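Local structure of probable enoyl-CoA hydratase/isomerase (Pseudomonas aeruginosa, 7BOR) at residues A[117-122]-A[175-180]; A[95-100]-A[109-114]; A[74-79]-A[227-232]; A[132-137]-A[231-236]. The protein probably acts as an enoyl-CoA isomerase of the enoyl-CoA hydratase/isomerase (crotonase) family and binds coenzyme A. One frame throughout, in Å; residues are numbered along the deposited sequence.

Contact 1: A[117-122]-A[175-180]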
# COMPACT_ATOMS: atom_id res chain seq x y z
N VAL A 117 6.22 6.83 -5.81
CA VAL A 117 6.35 6.54 -4.38
C VAL A 117 7.48 7.40 -3.85
O VAL A 117 8.61 7.31 -4.34
CB VAL A 117 6.65 5.05 -4.14
CG1 VAL A 117 6.97 4.78 -2.68
CG2 VAL A 117 5.47 4.26 -4.52
N PHE A 118 7.16 8.31 -2.92
CA PHE A 118 8.15 9.13 -2.23
C PHE A 118 8.21 8.77 -0.76
O PHE A 118 7.17 8.62 -0.11
CB PHE A 118 7.83 10.59 -2.41
CG PHE A 118 7.80 10.97 -3.83
CD1 PHE A 118 8.98 11.03 -4.56
CD2 PHE A 118 6.61 11.16 -4.46
CE1 PHE A 118 8.93 11.35 -5.92
CE2 PHE A 118 6.54 11.44 -5.80
CZ PHE A 118 7.69 11.58 -6.52
N VAL A 119 9.42 8.67 -0.22
CA VAL A 119 9.61 8.20 1.14
C VAL A 119 10.61 9.10 1.81
O VAL A 119 11.56 9.58 1.18
CB VAL A 119 10.13 6.74 1.21
CG1 VAL A 119 9.24 5.78 0.49
CG2 VAL A 119 11.56 6.62 0.59
N GLY A 120 10.45 9.27 3.13
CA GLY A 120 11.55 9.79 3.91
C GLY A 120 12.73 8.84 3.94
O GLY A 120 12.56 7.61 3.97
N ARG A 121 13.93 9.43 3.94
CA ARG A 121 15.13 8.60 3.92
C ARG A 121 15.11 7.54 5.01
O ARG A 121 15.74 6.46 4.88
CB ARG A 121 16.38 9.48 4.06
CG ARG A 121 16.98 9.84 2.84
CD ARG A 121 18.38 10.59 3.11
NE ARG A 121 18.13 11.92 3.66
CZ ARG A 121 17.97 13.03 2.93
NH1 ARG A 121 17.79 14.19 3.54
NH2 ARG A 121 18.01 12.99 1.59
N ASN A 122 14.62 7.94 6.18
CA ASN A 122 14.64 7.08 7.35
C ASN A 122 13.30 6.41 7.60
O ASN A 122 13.07 5.92 8.71
CB ASN A 122 15.05 7.86 8.63
CG ASN A 122 16.51 8.36 8.58
OD1 ASN A 122 17.45 7.62 8.84
ND2 ASN A 122 16.68 9.60 8.20
N ASN A 175 10.57 6.19 -5.82
CA ASN A 175 11.18 7.01 -6.86
C ASN A 175 12.24 7.94 -6.27
O ASN A 175 13.18 8.31 -6.98
CB ASN A 175 10.14 7.86 -7.59
CG ASN A 175 9.15 7.02 -8.36
OD1 ASN A 175 8.18 6.49 -7.77
ND2 ASN A 175 9.40 6.83 -9.68
N ALA A 176 12.10 8.33 -5.01
CA ALA A 176 13.06 9.23 -4.36
C ALA A 176 12.94 9.08 -2.85
O ALA A 176 11.84 8.93 -2.32
CB ALA A 176 12.80 10.70 -4.75
N ALA A 177 14.08 9.14 -2.17
CA ALA A 177 14.15 9.21 -0.73
C ALA A 177 14.49 10.66 -0.36
O ALA A 177 15.45 11.24 -0.88
CB ALA A 177 15.21 8.26 -0.17
N LEU A 178 13.70 11.23 0.53
CA LEU A 178 13.78 12.65 0.83
C LEU A 178 13.94 12.90 2.31
O LEU A 178 13.78 12.00 3.14
CB LEU A 178 12.53 13.36 0.29
CG LEU A 178 12.30 13.01 -1.18
CD1 LEU A 178 10.88 13.16 -1.66
CD2 LEU A 178 13.25 13.85 -2.02
N GLU A 179 14.30 14.14 2.64
CA GLU A 179 14.23 14.64 4.00
C GLU A 179 12.95 14.18 4.67
O GLU A 179 11.86 14.41 4.17
CB GLU A 179 14.27 16.17 3.95
CG GLU A 179 14.59 16.90 5.26
CD GLU A 179 14.58 18.41 5.02
OE1 GLU A 179 13.67 19.10 5.54
OE2 GLU A 179 15.44 18.89 4.26
N ASP A 180 13.09 13.55 5.82
CA ASP A 180 11.92 13.00 6.50
C ASP A 180 10.96 14.11 6.94
O ASP A 180 11.37 15.21 7.33
CB ASP A 180 12.36 12.19 7.71
CG ASP A 180 13.27 11.04 7.33
OD1 ASP A 180 12.75 9.99 6.91
OD2 ASP A 180 14.52 11.17 7.42
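Phe118 and Ala176 meet across two neighbouring parallel strands: the Ala176 methyl lies at the edge of the Phe118 ring, in its plane, with CB 3.8 Å from Phe118 CD1. Leu178 slants across the same side chain and sets its CD1 4.1 Å from Phe118 CB. On the other face of the sheet, Ala177 CB packs between Val119 CG2 and Arg121 CG. The backbones pair between these two layers, Val119 N bonding to Ala176 O and Leu178 N to Val119 O, and Arg121 N continues the ladder to Leu178 O. This pairing docks 176-178 as an outermost strand of the mixed sheet of the crotonase fold; helix 182-196 covers the Phe118 side, where His187 meets the ring edge-to-face. Side chains extend both ends of the ladder. Asn175 holds CG beside its own backbone N (chi1 -65°) and bonds through OD1 to Val117 N at 2.8 Å, while its N bonds to Val117 O. Asp180 stands roughly at a right angle to Asn122, taking Asn122 N on the syn lone pair of OD1 and Asn122 ND2 on OD2 at 2.8 Å, nearly straight at 173°. One face of the Arg121 guanidinium lies over the Leu178-Glu179 peptide.

Contact 2: A[95-100]-A[109-114]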
# COMPACT_ATOMS: atom_id res chain seq x y z
N VAL A 95 -1.74 7.42 -9.07
CA VAL A 95 -1.76 7.31 -7.62
C VAL A 95 -0.34 7.53 -7.10
O VAL A 95 0.58 6.84 -7.55
CB VAL A 95 -2.27 5.94 -7.15
CG1 VAL A 95 -2.47 6.00 -5.69
CG2 VAL A 95 -3.50 5.56 -7.86
N ILE A 96 -0.18 8.41 -6.11
CA ILE A 96 1.11 8.78 -5.51
C ILE A 96 1.08 8.51 -4.02
O ILE A 96 0.18 8.97 -3.32
CB ILE A 96 1.45 10.25 -5.79
CG1 ILE A 96 1.51 10.47 -7.29
CG2 ILE A 96 2.72 10.68 -5.14
CD1 ILE A 96 1.78 11.91 -7.69
N ALA A 97 2.10 7.81 -3.52
CA ALA A 97 2.30 7.62 -2.09
C ALA A 97 3.37 8.55 -1.56
O ALA A 97 4.37 8.82 -2.22
CB ALA A 97 2.74 6.18 -1.77
N ALA A 98 3.15 9.01 -0.32
CA ALA A 98 4.06 9.88 0.43
C ALA A 98 4.24 9.25 1.81
O ALA A 98 3.33 9.30 2.65
CB ALA A 98 3.50 11.28 0.57
N VAL A 99 5.42 8.71 2.06
CA VAL A 99 5.63 7.76 3.13
C VAL A 99 6.62 8.34 4.11
O VAL A 99 7.75 8.66 3.73
CB VAL A 99 6.13 6.40 2.59
CG1 VAL A 99 6.33 5.42 3.75
CG2 VAL A 99 5.17 5.85 1.52
N ASN A 100 6.24 8.37 5.38
CA ASN A 100 7.14 8.67 6.48
C ASN A 100 7.00 7.58 7.55
O ASN A 100 5.94 7.00 7.71
CB ASN A 100 6.81 10.05 7.10
CG ASN A 100 7.48 11.22 6.35
OD1 ASN A 100 8.70 11.38 6.36
ND2 ASN A 100 6.67 12.02 5.71
N THR A 109 3.40 -3.21 0.67
CA THR A 109 2.98 -3.81 -0.58
C THR A 109 2.06 -2.89 -1.38
O THR A 109 1.99 -3.02 -2.60
CB THR A 109 2.29 -5.20 -0.36
OG1 THR A 109 1.12 -5.04 0.42
CG2 THR A 109 3.24 -6.15 0.30
N LEU A 110 1.30 -2.00 -0.74
CA LEU A 110 0.41 -1.18 -1.55
C LEU A 110 1.20 -0.23 -2.43
O LEU A 110 0.74 0.17 -3.52
CB LEU A 110 -0.56 -0.43 -0.68
CG LEU A 110 -0.07 0.75 0.16
CD1 LEU A 110 -0.11 2.06 -0.70
CD2 LEU A 110 -0.89 0.86 1.45
N LEU A 111 2.42 0.12 -1.98
CA LEU A 111 3.32 0.95 -2.76
C LEU A 111 3.67 0.30 -4.08
O LEU A 111 4.02 1.00 -5.04
CB LEU A 111 4.59 1.19 -1.94
CG LEU A 111 4.47 1.74 -0.51
CD1 LEU A 111 5.80 1.91 0.17
CD2 LEU A 111 3.69 3.05 -0.57
N LEU A 112 3.60 -1.03 -4.15
CA LEU A 112 3.85 -1.70 -5.42
C LEU A 112 2.76 -1.44 -6.46
O LEU A 112 2.98 -1.76 -7.63
CB LEU A 112 3.99 -3.22 -5.19
CG LEU A 112 5.05 -3.56 -4.17
CD1 LEU A 112 5.01 -5.05 -3.84
CD2 LEU A 112 6.50 -3.18 -4.67
N HIS A 113 1.64 -0.81 -6.09
CA HIS A 113 0.58 -0.48 -7.03
C HIS A 113 0.43 1.03 -7.22
O HIS A 113 -0.52 1.49 -7.89
CB HIS A 113 -0.75 -1.12 -6.54
CG HIS A 113 -0.59 -2.57 -6.27
ND1 HIS A 113 -0.76 -3.52 -7.25
CD2 HIS A 113 -0.18 -3.23 -5.16
CE1 HIS A 113 -0.46 -4.70 -6.76
NE2 HIS A 113 -0.11 -4.56 -5.50
N CYS A 114 1.35 1.82 -6.70
CA CYS A 114 1.29 3.25 -6.89
C CYS A 114 2.15 3.62 -8.09
O CYS A 114 3.08 2.90 -8.47
CB CYS A 114 1.76 3.96 -5.63
SG CYS A 114 0.68 3.78 -4.16
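No flat side chain enters the interface in which Val95, Ala97 and Val99 meet Leu111 and Cys114; methyl groups and one sulfur carry the side-chain contact. The one aromatic ring of the two segments, His113, leads away from strand 95-99, stacks on Phe138 and gives its NE2 to Phe138 O. Leu111 faces the C-terminal half of the strand through a single branch. Its CD2 presses on Ala97 CB at 3.5 Å, tighter than ordinary van der Waals contact, and meets Val99 CG2 at 3.8 Å. Leu111 and Val99 approach tip to tip; Leu111 CG lies anti to its carbonyl carbon (chi1 -53°), and from there CD2 meets the strand. Strand 95-99 is an inner strand of the sheet, paired in parallel with 50-54 on one side and 116-120 on the other, and 109-114 is the end of the crossover that leaves it and passes through short strand 102-104 and helix 106-109 before strand 116-120. In crotonases generally, the start of the helix in this crossover borders the site of the acyl thioester. The N-terminal half of the strand belongs to Cys114, whose sulfur sits between two side chains: SG is 4.0 Å from Ala97 CB and 4.1 Å from Val95 CG1. Cys114 CB also rests against the backbone, 3.7 Å from Val95 O. No hydrogen bond joins the segments; the 3-10 turn holds itself, with Cys114 N bonded to Leu111 O, and Val95 N is bonded to Asp115 OD2. Helix 80-90 adds Leu88 against Val95, Leu110 and His113.

Contact 3: A[74-79]-A[227-232]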
# COMPACT_ATOMS: atom_id res chain seq x y z
N PRO A 74 -10.48 -12.20 7.87
CA PRO A 74 -11.15 -11.98 6.59
C PRO A 74 -10.70 -13.00 5.55
O PRO A 74 -9.53 -13.40 5.50
CB PRO A 74 -10.71 -10.56 6.21
CG PRO A 74 -9.31 -10.46 6.74
CD PRO A 74 -9.28 -11.34 8.01
N SER A 75 -11.67 -13.44 4.73
CA SER A 75 -11.39 -13.93 3.38
C SER A 75 -10.91 -12.76 2.54
O SER A 75 -11.67 -11.80 2.34
CB SER A 75 -12.63 -14.55 2.75
OG SER A 75 -12.52 -14.59 1.32
N LEU A 76 -9.67 -12.81 2.05
CA LEU A 76 -9.12 -11.63 1.41
C LEU A 76 -9.98 -11.19 0.23
O LEU A 76 -10.31 -10.01 0.12
CB LEU A 76 -7.67 -11.87 0.98
CG LEU A 76 -6.69 -11.15 1.90
CD1 LEU A 76 -6.92 -11.61 3.35
CD2 LEU A 76 -5.25 -11.36 1.49
N ARG A 77 -10.41 -12.13 -0.63
CA ARG A 77 -11.25 -11.75 -1.76
C ARG A 77 -12.41 -10.85 -1.32
O ARG A 77 -12.50 -9.67 -1.68
CB ARG A 77 -11.83 -12.98 -2.47
CG ARG A 77 -10.90 -14.13 -2.76
CD ARG A 77 -11.72 -15.34 -3.24
NE ARG A 77 -10.87 -16.46 -3.65
CZ ARG A 77 -10.47 -16.66 -4.90
NH1 ARG A 77 -10.86 -15.82 -5.86
NH2 ARG A 77 -9.69 -17.69 -5.19
N ASP A 78 -13.31 -11.40 -0.52
CA ASP A 78 -14.58 -10.77 -0.20
C ASP A 78 -14.47 -10.25 1.23
O ASP A 78 -14.79 -10.94 2.19
CB ASP A 78 -15.72 -11.78 -0.42
CG ASP A 78 -15.77 -12.26 -1.89
OD1 ASP A 78 -16.12 -11.43 -2.76
OD2 ASP A 78 -15.40 -13.44 -2.16
N SER A 79 -13.98 -9.01 1.34
CA SER A 79 -13.69 -8.34 2.60
C SER A 79 -13.36 -6.88 2.28
O SER A 79 -13.08 -6.55 1.12
CB SER A 79 -12.49 -8.98 3.33
OG SER A 79 -11.34 -9.10 2.48
N ASP A 227 -5.94 -16.90 -0.74
CA ASP A 227 -6.44 -18.17 -0.22
C ASP A 227 -5.46 -18.75 0.80
O ASP A 227 -5.85 -19.10 1.92
CB ASP A 227 -6.70 -19.17 -1.36
CG ASP A 227 -8.01 -18.87 -2.16
OD1 ASP A 227 -9.06 -18.48 -1.58
OD2 ASP A 227 -7.97 -19.03 -3.40
N ILE A 228 -4.16 -18.80 0.45
CA ILE A 228 -3.14 -19.18 1.42
C ILE A 228 -3.22 -18.30 2.67
O ILE A 228 -3.19 -18.80 3.79
CB ILE A 228 -1.73 -19.13 0.80
CG1 ILE A 228 -1.68 -19.95 -0.52
CG2 ILE A 228 -0.69 -19.64 1.81
CD1 ILE A 228 -1.80 -21.46 -0.36
N PHE A 229 -3.31 -16.98 2.48
CA PHE A 229 -3.25 -16.03 3.59
C PHE A 229 -4.45 -16.20 4.52
O PHE A 229 -4.32 -16.18 5.76
CB PHE A 229 -3.25 -14.60 3.03
CG PHE A 229 -2.81 -13.53 4.00
CD1 PHE A 229 -1.47 -13.13 4.05
CD2 PHE A 229 -3.73 -12.84 4.77
CE1 PHE A 229 -1.08 -12.11 4.90
CE2 PHE A 229 -3.34 -11.82 5.62
CZ PHE A 229 -2.02 -11.47 5.69
N SER A 230 -5.63 -16.27 3.92
CA SER A 230 -6.84 -16.50 4.68
C SER A 230 -6.75 -17.81 5.47
O SER A 230 -7.07 -17.86 6.65
CB SER A 230 -8.03 -16.52 3.71
OG SER A 230 -9.22 -16.76 4.42
N THR A 231 -6.27 -18.87 4.83
CA THR A 231 -6.17 -20.12 5.57
C THR A 231 -5.22 -19.97 6.75
O THR A 231 -5.52 -20.40 7.87
CB THR A 231 -5.71 -21.24 4.64
OG1 THR A 231 -6.71 -21.45 3.64
CG2 THR A 231 -5.48 -22.54 5.43
N ARG A 232 -4.06 -19.31 6.52
CA ARG A 232 -3.05 -19.21 7.56
C ARG A 232 -3.53 -18.35 8.70
O ARG A 232 -3.11 -18.56 9.85
CB ARG A 232 -1.73 -18.68 7.01
CG ARG A 232 -1.06 -19.67 6.05
CD ARG A 232 0.38 -19.28 5.78
NE ARG A 232 1.11 -19.46 7.02
CZ ARG A 232 1.78 -20.55 7.32
NH1 ARG A 232 1.88 -21.52 6.43
NH2 ARG A 232 2.39 -20.64 8.48
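Arg77 and Asp227 form the salt bridge of this contact, Arg77 NH2 meeting Asp227 OD2 at 2.8 Å on the syn side of the carboxylate. The second leg, Arg77 NE to Asp227 OD1 at 3.4 Å, is weak: guanidinium and carboxylate planes are 41° apart, so the pair is twisted rather than flat. The arginine chain is extended from CG to NE, which carries the charge across to the helix. The apolar contact lies deeper, where both methyls of Leu76 come to Phe229 CD2 from the same side, CD1 at 3.7 Å and CD2 at 3.9 Å. Phe229 also touches Leu134 and Glu137, and its side chain comes within about 5 Å of the bound coenzyme A. Ser230 OG lies 3.5 Å from Pro74 O and 3.7 Å from Ser75 CA, in van der Waals contact. Within the helix, Asp227 O takes both Thr231 N and Thr231 OG1, from opposite faces of its plane. Segment 74-79 lies in the loop between helices 66-71 and 80-90 of the crotonase fold, with Ser79 the N-cap of the latter and bonded through OG to Gly82 N, and it packs against the C-terminal part of long helix 200-233.

Contact 4: A[132-137]-A[231-236]. With COA (coenzyme A), chain C.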
# COMPACT_ATOMS: atom_id res chain seq x y z
N LEU A 132 4.96 -13.50 11.29
CA LEU A 132 3.66 -13.63 11.94
C LEU A 132 2.94 -14.91 11.53
O LEU A 132 1.72 -15.01 11.66
CB LEU A 132 2.80 -12.41 11.61
CG LEU A 132 3.27 -11.06 12.14
CD1 LEU A 132 2.43 -9.89 11.61
CD2 LEU A 132 3.32 -11.07 13.68
N GLY A 133 3.69 -15.88 11.01
CA GLY A 133 3.10 -17.10 10.49
C GLY A 133 2.24 -16.91 9.28
O GLY A 133 1.44 -17.78 8.94
N LEU A 134 2.44 -15.81 8.56
CA LEU A 134 1.67 -15.48 7.38
C LEU A 134 2.56 -15.54 6.15
O LEU A 134 3.74 -15.87 6.22
CB LEU A 134 1.00 -14.12 7.58
CG LEU A 134 0.01 -14.08 8.77
CD1 LEU A 134 -0.41 -12.65 9.12
CD2 LEU A 134 -1.21 -14.93 8.47
N THR A 135 2.00 -15.17 5.01
CA THR A 135 2.65 -15.34 3.72
C THR A 135 2.45 -14.06 2.90
O THR A 135 1.69 -13.17 3.31
CB THR A 135 2.09 -16.57 2.99
OG1 THR A 135 0.67 -16.57 3.11
CG2 THR A 135 2.65 -17.85 3.55
N PRO A 136 3.10 -13.93 1.74
CA PRO A 136 3.01 -12.67 0.99
C PRO A 136 1.60 -12.36 0.51
O PRO A 136 0.80 -13.26 0.21
CB PRO A 136 3.96 -12.87 -0.20
CG PRO A 136 4.85 -14.02 0.20
CD PRO A 136 3.99 -14.89 1.11
N GLU A 137 1.35 -11.07 0.32
CA GLU A 137 0.03 -10.53 0.02
C GLU A 137 0.19 -9.41 -1.00
O GLU A 137 1.31 -8.98 -1.33
CB GLU A 137 -0.63 -10.18 1.37
CG GLU A 137 -1.39 -8.98 1.45
CD GLU A 137 -0.54 -7.77 1.62
OE1 GLU A 137 0.61 -7.77 1.13
OE2 GLU A 137 -1.07 -6.81 2.21
N THR A 231 -6.27 -18.87 4.83
CA THR A 231 -6.17 -20.12 5.57
C THR A 231 -5.22 -19.97 6.75
O THR A 231 -5.52 -20.40 7.87
CB THR A 231 -5.71 -21.24 4.64
OG1 THR A 231 -6.71 -21.45 3.64
CG2 THR A 231 -5.48 -22.54 5.43
N ARG A 232 -4.06 -19.31 6.52
CA ARG A 232 -3.05 -19.21 7.56
C ARG A 232 -3.53 -18.35 8.70
O ARG A 232 -3.11 -18.56 9.85
CB ARG A 232 -1.73 -18.68 7.01
CG ARG A 232 -1.06 -19.67 6.05
CD ARG A 232 0.38 -19.28 5.78
NE ARG A 232 1.11 -19.46 7.02
CZ ARG A 232 1.78 -20.55 7.32
NH1 ARG A 232 1.88 -21.52 6.43
NH2 ARG A 232 2.39 -20.64 8.48
N LEU A 233 -4.39 -17.38 8.42
CA LEU A 233 -4.85 -16.55 9.52
C LEU A 233 -5.67 -17.34 10.55
O LEU A 233 -5.73 -16.99 11.77
CB LEU A 233 -5.73 -15.42 9.01
CG LEU A 233 -5.04 -14.13 8.51
CD1 LEU A 233 -6.05 -13.30 7.69
CD2 LEU A 233 -4.46 -13.33 9.64
N ARG A 234 -6.29 -18.41 10.07
CA ARG A 234 -7.16 -19.23 10.90
C ARG A 234 -6.41 -20.40 11.51
O ARG A 234 -7.01 -21.22 12.25
CB ARG A 234 -8.31 -19.81 10.09
CG ARG A 234 -9.01 -18.86 9.17
CD ARG A 234 -9.92 -19.61 8.18
NE ARG A 234 -11.19 -19.99 8.80
CZ ARG A 234 -12.26 -19.19 8.86
NH1 ARG A 234 -12.21 -17.95 8.34
NH2 ARG A 234 -13.39 -19.61 9.45
N SER A 235 -5.05 -20.55 11.16
CA SER A 235 -4.27 -21.60 11.73
C SER A 235 -3.52 -21.16 13.01
O SER A 235 -3.20 -19.95 13.23
CB SER A 235 -3.23 -22.05 10.67
OG SER A 235 -2.02 -21.28 10.81
N PRO A 236 -3.16 -22.18 13.80
CA PRO A 236 -2.48 -21.87 15.09
C PRO A 236 -1.18 -21.07 14.98
O PRO A 236 -0.87 -20.21 15.89
CB PRO A 236 -2.25 -23.25 15.72
CG PRO A 236 -3.29 -24.13 15.06
CD PRO A 236 -3.48 -23.64 13.64
N1A COA C . -2.47 -3.56 14.76
C2A COA C . -3.05 -3.28 15.96
N3A COA C . -2.49 -2.39 16.84
C4A COA C . -1.34 -1.80 16.45
C5A COA C . -0.75 -2.06 15.27
C6A COA C . -1.33 -2.97 14.41
N6A COA C . -0.84 -3.36 13.08
N7A COA C . 0.39 -1.32 15.17
C8A COA C . 0.53 -0.59 16.30
N9A COA C . -0.53 -0.93 17.04
C1B COA C . -0.70 -0.25 18.34
C2B COA C . 0.13 -0.91 19.55
O2B COA C . -0.55 -2.18 19.94
C3B COA C . 0.06 0.06 20.42
O3B COA C . -1.29 0.11 21.05
P3B COA C . -1.55 0.81 22.49
O7A COA C . -0.77 2.10 22.62
O8A COA C . -1.13 -0.18 23.54
O9A COA C . -3.02 1.13 22.56
C4B COA C . 0.18 1.39 19.63
O4B COA C . -0.40 1.02 18.25
C5B COA C . 1.50 1.87 19.49
O5B COA C . 2.16 0.91 18.73
P1A COA C . 3.68 0.48 19.16
O1A COA C . 4.07 -0.85 18.55
O2A COA C . 3.89 0.42 20.65
O3A COA C . 4.61 1.71 18.57
P2A COA C . 6.15 1.34 18.11
O4A COA C . 6.85 2.65 17.80
O5A COA C . 6.72 0.56 19.26
O6A COA C . 6.15 0.30 16.81
CBP COA C . 5.67 -0.49 14.60
CCP COA C . 5.79 0.79 15.51
CDP COA C . 4.85 -0.12 13.31
CEP COA C . 7.07 -1.00 14.20
CAP COA C . 4.95 -1.52 15.53
OAP COA C . 3.78 -0.92 15.99
C9P COA C . 4.55 -2.80 14.80
O9P COA C . 5.35 -3.64 14.49
N8P COA C . 3.10 -2.95 14.52
C7P COA C . 2.56 -4.11 13.82
C6P COA C . 3.17 -4.24 12.39
C5P COA C . 2.49 -5.50 11.76
O5P COA C . 2.78 -6.60 12.07
N4P COA C . 1.47 -5.26 10.75
C3P COA C . 0.78 -6.38 10.17
C2P COA C . 1.62 -7.04 9.11
S1P COA C . 0.57 -8.38 8.51
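The polar part of this contact joins Arg232 to Gly133 O. This oxygen accepts Arg232 NE at 2.6 Å in a fairly straight bond (162°), the oxygen lying in the guanidinium plane while the donor stands above the carbonyl plane. Arg232 NH2 adds a weak second bond to the same oxygen at 3.0 Å, so one carbonyl is held by two donors along one edge of the guanidinium. NH2 has a stronger partner in the salt bridge to Glu237 OE1 of helix 236-245; Glu237 would be expected partly to balance the arginine's charge and, with Gly133 O, to fix the rotation of the guanidinium. The arginine chain bends at chi3 (67°), which sets NE at Gly133 O, and Thr135 meets it at about a right angle, CG2 3.5 Å from Arg232 CD. Arg232 O in turn accepts Ser235 N, and Ser235 is at the N-cap position of helix 236-245. Apolar contact completes the pairing: Leu134 CD2 lies 3.8 Å from Leu233 CD2, and Ala238 and Phe229 also touch Leu134. At the far end of the loop, Glu137 OE1 is bonded to Thr109 OG1, and Glu137 O to Ser140 OG. The loop also lines the coenzyme pocket, where Leu132 CD1 approaches the amide O5P of coenzyme A at 3.3 Å. The contact joins the turn between helices 200-233 and 236-245 to a loop lining the CoA pocket of the crotonase fold, beside the pantetheine arm.

Overall arrangement
From the N terminus, segment 74-79 opens contact 3, which closes the longest loop, at 227-232. Contacts 2 and 1 both lie within that loop, in series: contact 2 joins 95-100 to 109-114 and is complete before contact 1 begins at 117-122. Segment 132-137 then opens contact 4 before contact 1 closes at 175-180, so contacts 1 and 4 cross. Contacts 3 and 4 finish on overlapping residues, sharing Thr231 and Arg232 at the end of helix 200-233. Contacts 1 and 2 meet in the main sheet through neighbouring strands 95-99 and 116-120. Contacts 3 and 4 lie across the chain's centre from contact 1. One side-chain hydrogen bond links contacts 2 and 4, tying the crossover to the loop before helix 140-148.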